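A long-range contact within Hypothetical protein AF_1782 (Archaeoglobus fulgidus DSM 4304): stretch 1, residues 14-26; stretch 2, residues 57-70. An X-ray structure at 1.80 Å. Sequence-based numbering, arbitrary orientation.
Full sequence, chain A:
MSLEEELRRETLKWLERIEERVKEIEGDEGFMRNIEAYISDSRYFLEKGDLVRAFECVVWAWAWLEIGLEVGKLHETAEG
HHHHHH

Stretch 1, residues 14-26: WLERIEERVKEIE
Stretch 2 (57-70) CVVWAWAWLEIGLE

Stretch 1 is helical from Trp14, continuing a helix that begins earlier in the chain; helical phi/psi continue through Glu24 (-97/-5), and the chain is extended at Ile25 (-125/155) and Glu26 (-141/163). Residues 57-70 are helical throughout, with i to i+4 bonds such as Trp62 N to Val58 O (2.8 Å). The helix axes run in the same general direction, 35° apart, and approach to 10.1 Å. CA-CA distances set the register: Leu15-Val58 6.2 Å, Ile18-Trp62 7.2 Å, Ile25-Leu69 8.7 Å.

Trp62 (chi1 -86°, chi2 110°) points toward stretch 1 and sits among Trp14, Arg17, Ile18 and Arg21. Partly exposed, it combines a polar NE1 with ring faces that can pack. Its NE1 donates a hydrogen bond to Trp14 O (2.9 Å, 166°), a carbonyl that also accepts from Ile18 N (3.0 Å). One indole face receives the edge of Trp14 (chi1 -80°, chi2 121°), with ring planes at 79° and the six-membered ring centroid of Trp14 5.2 Å from the five-membered centroid of Trp62. Over the opposite face, Ile18 CD1 lies 3.6 Å from the five-membered ring centroid of Trp62, only 3° off the normal: a CH-pi contact.

Ile18 (chi1 -159°, chi2 173°) is the reciprocal knob, among Val58, Ala61, Trp62 and Leu65. The small Ala61 admits it closely, Ile18 CD1 to Ala61 CB being 3.5 Å. Val58 (chi1 87°) places CG2 4.0 Å from both Trp14 CB and Leu15 CB (Leu15 t, p). Leu65 (t, t) packs CD1 3.9 Å from Ile18 CG1, while its CG meets Ile25 CD1 at 3.8 Å (Ile25 chi1 64°, chi2 148°). Leu15, Ile18, Ile25, Val58, Ala61 and Leu65 are buried, their aliphatic side chains suiting an apolar contact.

Arg21 (t, p, t; chi4 104°) packs its CG 3.6 Å from Trp62 CH2 and 3.8 Å from Leu65 CD1; its NH1, hydrogen-bonded elsewhere in the structure, also lies 3.9 Å from CD1 of Leu69 (m, t). Within stretch 1, Arg21 NH2 forms a salt bridge with Glu24 OE1 (3.2 Å). In all, 567 Å² is buried, both sides summed; apolar side-chain contacts surround the one hydrogen bond across the stretches.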

# COMPACT_ATOMS: atom_id res chain seq x y z
N TRP A 14 9.17 -1.00 -8.93
CA TRP A 14 9.06 -0.45 -7.54
C TRP A 14 9.86 -1.28 -6.56
O TRP A 14 10.32 -0.80 -5.44
CB TRP A 14 7.60 -0.41 -7.24
CG TRP A 14 6.94 0.77 -7.86
CD1 TRP A 14 5.93 0.78 -8.77
CD2 TRP A 14 7.25 2.14 -7.60
NE1 TRP A 14 5.60 2.06 -9.12
CE2 TRP A 14 6.38 2.92 -8.36
CE3 TRP A 14 8.20 2.79 -6.75
CZ2 TRP A 14 6.44 4.31 -8.37
CZ3 TRP A 14 8.25 4.17 -6.74
CH2 TRP A 14 7.38 4.92 -7.52
N LEU A 15 10.02 -2.54 -6.89
CA LEU A 15 10.83 -3.43 -6.13
C LEU A 15 12.30 -3.15 -6.33
O LEU A 15 13.04 -3.08 -5.37
CB LEU A 15 10.48 -4.89 -6.40
CG LEU A 15 11.00 -6.05 -5.62
CD1 LEU A 15 10.65 -6.04 -4.14
CD2 LEU A 15 10.32 -7.28 -6.24
N GLU A 16 12.76 -2.95 -7.56
CA GLU A 16 14.16 -2.59 -7.74
C GLU A 16 14.46 -1.20 -7.07
O GLU A 16 15.53 -1.03 -6.53
CB GLU A 16 14.50 -2.54 -9.18
CG GLU A 16 14.26 -3.87 -9.85
CD GLU A 16 14.38 -3.77 -11.40
OE1 GLU A 16 14.42 -2.64 -11.98
OE2 GLU A 16 14.43 -4.86 -12.03
N ARG A 17 13.51 -0.29 -7.05
CA ARG A 17 13.72 1.03 -6.47
C ARG A 17 13.85 0.86 -4.95
O ARG A 17 14.77 1.43 -4.36
CB ARG A 17 12.58 2.00 -6.85
CG ARG A 17 12.69 2.54 -8.33
CD ARG A 17 11.41 3.19 -8.72
NE ARG A 17 11.47 3.67 -10.12
CZ ARG A 17 10.47 4.34 -10.69
NH1 ARG A 17 9.36 4.59 -10.00
NH2 ARG A 17 10.56 4.72 -11.94
N ILE A 18 12.99 0.05 -4.33
CA ILE A 18 12.96 0.01 -2.83
C ILE A 18 14.15 -0.77 -2.25
O ILE A 18 14.68 -0.47 -1.15
CB ILE A 18 11.58 -0.50 -2.33
CG1 ILE A 18 11.37 -0.05 -0.89
CG2 ILE A 18 11.38 -2.06 -2.53
CD1 ILE A 18 9.92 -0.38 -0.34
N GLU A 19 14.60 -1.77 -3.01
CA GLU A 19 15.79 -2.57 -2.63
C GLU A 19 17.00 -1.64 -2.51
O GLU A 19 17.84 -1.82 -1.64
CB GLU A 19 16.00 -3.73 -3.65
CG GLU A 19 15.05 -4.87 -3.36
CD GLU A 19 15.03 -5.99 -4.44
OE1 GLU A 19 15.52 -5.72 -5.56
OE2 GLU A 19 14.57 -7.11 -4.13
N GLU A 20 17.05 -0.61 -3.33
CA GLU A 20 18.06 0.46 -3.15
C GLU A 20 17.67 1.44 -2.05
O GLU A 20 18.51 1.85 -1.27
CB GLU A 20 18.31 1.24 -4.44
CG GLU A 20 18.97 0.41 -5.49
CD GLU A 20 20.28 -0.23 -5.01
OE1 GLU A 20 21.11 0.45 -4.30
OE2 GLU A 20 20.46 -1.42 -5.34
N ARG A 21 16.40 1.82 -2.00
CA ARG A 21 15.95 2.90 -1.16
C ARG A 21 16.13 2.53 0.32
O ARG A 21 16.49 3.40 1.15
CB ARG A 21 14.48 3.20 -1.44
CG ARG A 21 13.93 4.49 -0.84
CD ARG A 21 14.54 5.72 -1.53
NE ARG A 21 13.82 6.90 -1.14
CZ ARG A 21 14.30 7.77 -0.26
NH1 ARG A 21 13.58 8.84 0.05
NH2 ARG A 21 15.52 7.62 0.24
N VAL A 22 15.86 1.26 0.63
CA VAL A 22 15.87 0.79 2.05
C VAL A 22 17.26 0.99 2.66
O VAL A 22 17.43 1.25 3.88
CB VAL A 22 15.32 -0.67 2.11
CG1 VAL A 22 16.36 -1.69 1.67
CG2 VAL A 22 14.73 -0.99 3.50
N LYS A 23 18.25 0.95 1.77
CA LYS A 23 19.65 1.09 2.12
C LYS A 23 20.05 2.53 2.48
O LYS A 23 21.08 2.75 3.09
CB LYS A 23 20.57 0.50 1.03
CG LYS A 23 20.67 -1.04 1.13
CD LYS A 23 22.08 -1.52 0.76
CE LYS A 23 22.24 -3.07 0.76
NZ LYS A 23 23.74 -3.48 0.56
N GLU A 24 19.21 3.48 2.10
CA GLU A 24 19.48 4.90 2.29
C GLU A 24 18.83 5.49 3.53
O GLU A 24 19.04 6.66 3.83
CB GLU A 24 19.02 5.70 1.05
CG GLU A 24 19.72 5.27 -0.23
CD GLU A 24 19.01 5.75 -1.46
OE1 GLU A 24 18.07 6.57 -1.34
OE2 GLU A 24 19.41 5.29 -2.56
N ILE A 25 18.03 4.71 4.23
CA ILE A 25 17.24 5.26 5.33
C ILE A 25 17.51 4.49 6.64
O ILE A 25 17.93 3.34 6.64
CB ILE A 25 15.74 5.21 4.98
CG1 ILE A 25 15.29 3.77 4.83
CG2 ILE A 25 15.46 5.98 3.67
CD1 ILE A 25 13.89 3.60 5.23
N GLU A 26 17.29 5.14 7.76
CA GLU A 26 17.45 4.44 9.02
C GLU A 26 16.37 4.84 10.02
O GLU A 26 15.69 5.85 9.83
CB GLU A 26 18.85 4.70 9.56
CG GLU A 26 19.19 6.16 9.58
CD GLU A 26 20.52 6.48 10.27
OE1 GLU A 26 21.41 5.60 10.30
OE2 GLU A 26 20.65 7.62 10.78
N CYS A 57 2.32 -6.54 -1.92
CA CYS A 57 3.45 -6.42 -0.86
C CYS A 57 4.40 -5.27 -1.15
O CYS A 57 4.84 -4.51 -0.12
CB CYS A 57 4.19 -7.78 -0.63
SG CYS A 57 3.19 -9.06 0.02
N VAL A 58 4.75 -4.96 -2.42
CA VAL A 58 5.63 -3.83 -2.78
C VAL A 58 5.02 -2.45 -2.34
O VAL A 58 5.74 -1.58 -1.71
CB VAL A 58 6.20 -3.86 -4.23
CG1 VAL A 58 5.25 -3.21 -5.21
CG2 VAL A 58 7.58 -3.10 -4.24
N VAL A 59 3.68 -2.34 -2.47
CA VAL A 59 2.97 -1.09 -2.14
C VAL A 59 3.03 -1.02 -0.62
O VAL A 59 3.37 0.09 -0.12
CB VAL A 59 1.56 -1.12 -2.51
CG1 VAL A 59 0.88 0.12 -2.19
CG2 VAL A 59 1.51 -1.19 -4.12
N TRP A 60 2.68 -2.11 0.09
CA TRP A 60 2.81 -2.04 1.61
C TRP A 60 4.23 -1.68 1.98
O TRP A 60 4.41 -0.87 2.99
CB TRP A 60 2.41 -3.37 2.30
CG TRP A 60 0.91 -3.45 2.54
CD1 TRP A 60 -0.04 -4.08 1.74
CD2 TRP A 60 0.18 -2.82 3.58
NE1 TRP A 60 -1.27 -3.99 2.26
CE2 TRP A 60 -1.19 -3.17 3.40
CE3 TRP A 60 0.55 -1.97 4.67
CZ2 TRP A 60 -2.20 -2.70 4.20
CZ3 TRP A 60 -0.46 -1.55 5.51
CH2 TRP A 60 -1.82 -1.90 5.30
N ALA A 61 5.23 -2.33 1.36
CA ALA A 61 6.66 -1.95 1.71
C ALA A 61 6.92 -0.43 1.55
O ALA A 61 7.44 0.26 2.53
CB ALA A 61 7.69 -2.79 0.94
N TRP A 62 6.50 0.12 0.41
CA TRP A 62 6.62 1.56 0.19
C TRP A 62 5.84 2.45 1.17
O TRP A 62 6.35 3.53 1.57
CB TRP A 62 6.26 1.88 -1.26
CG TRP A 62 7.45 1.74 -2.15
CD1 TRP A 62 7.67 0.74 -3.13
CD2 TRP A 62 8.58 2.62 -2.23
NE1 TRP A 62 8.85 0.97 -3.73
CE2 TRP A 62 9.43 2.12 -3.24
CE3 TRP A 62 8.97 3.80 -1.53
CZ2 TRP A 62 10.66 2.73 -3.56
CZ3 TRP A 62 10.15 4.39 -1.87
CH2 TRP A 62 11.00 3.86 -2.85
N ALA A 63 4.64 2.01 1.59
CA ALA A 63 3.81 2.82 2.48
C ALA A 63 4.50 2.89 3.85
O ALA A 63 4.49 3.95 4.45
CB ALA A 63 2.40 2.28 2.66
N TRP A 64 5.03 1.78 4.36
CA TRP A 64 5.71 1.76 5.71
C TRP A 64 6.91 2.70 5.63
O TRP A 64 7.21 3.44 6.63
CB TRP A 64 6.18 0.37 6.14
CG TRP A 64 5.06 -0.44 6.76
CD1 TRP A 64 4.25 -1.34 6.11
CD2 TRP A 64 4.57 -0.34 8.10
NE1 TRP A 64 3.29 -1.83 7.00
CE2 TRP A 64 3.47 -1.22 8.22
CE3 TRP A 64 4.98 0.42 9.22
CZ2 TRP A 64 2.76 -1.37 9.43
CZ3 TRP A 64 4.28 0.24 10.43
CH2 TRP A 64 3.19 -0.62 10.52
N LEU A 65 7.62 2.62 4.50
CA LEU A 65 8.77 3.49 4.21
C LEU A 65 8.39 4.97 4.09
O LEU A 65 8.90 5.81 4.91
CB LEU A 65 9.57 2.98 2.98
CG LEU A 65 10.95 3.60 2.78
CD1 LEU A 65 11.71 2.74 1.77
CD2 LEU A 65 10.89 5.04 2.31
N GLU A 66 7.46 5.32 3.19
CA GLU A 66 7.01 6.72 3.01
C GLU A 66 6.36 7.34 4.26
O GLU A 66 6.71 8.43 4.61
CB GLU A 66 6.09 6.92 1.83
CG GLU A 66 6.87 6.78 0.52
CD GLU A 66 8.01 7.82 0.35
OE1 GLU A 66 7.76 9.01 0.12
OE2 GLU A 66 9.15 7.41 0.38
N ILE A 67 5.48 6.60 4.91
CA ILE A 67 4.77 7.08 6.09
C ILE A 67 5.71 7.16 7.31
O ILE A 67 5.58 8.08 8.13
CB ILE A 67 3.45 6.29 6.38
CG1 ILE A 67 2.48 6.39 5.18
CG2 ILE A 67 2.79 6.82 7.65
CD1 ILE A 67 1.32 5.33 5.16
N GLY A 68 6.64 6.21 7.41
CA GLY A 68 7.73 6.24 8.38
C GLY A 68 8.53 7.54 8.25
O GLY A 68 8.82 8.20 9.27
N LEU A 69 8.93 7.88 7.01
CA LEU A 69 9.61 9.17 6.72
C LEU A 69 8.75 10.39 7.10
O LEU A 69 9.24 11.32 7.79
CB LEU A 69 10.04 9.27 5.25
CG LEU A 69 11.29 8.48 4.84
CD1 LEU A 69 11.51 8.56 3.35
CD2 LEU A 69 12.56 8.95 5.60
N GLU A 70 7.46 10.36 6.71
CA GLU A 70 6.54 11.47 7.00
C GLU A 70 6.40 11.74 8.51
O GLU A 70 6.40 12.89 8.92
CB GLU A 70 5.16 11.25 6.37
CG GLU A 70 4.30 12.54 6.30
CD GLU A 70 4.94 13.61 5.43
OE1 GLU A 70 5.34 13.29 4.29
OE2 GLU A 70 5.05 14.78 5.88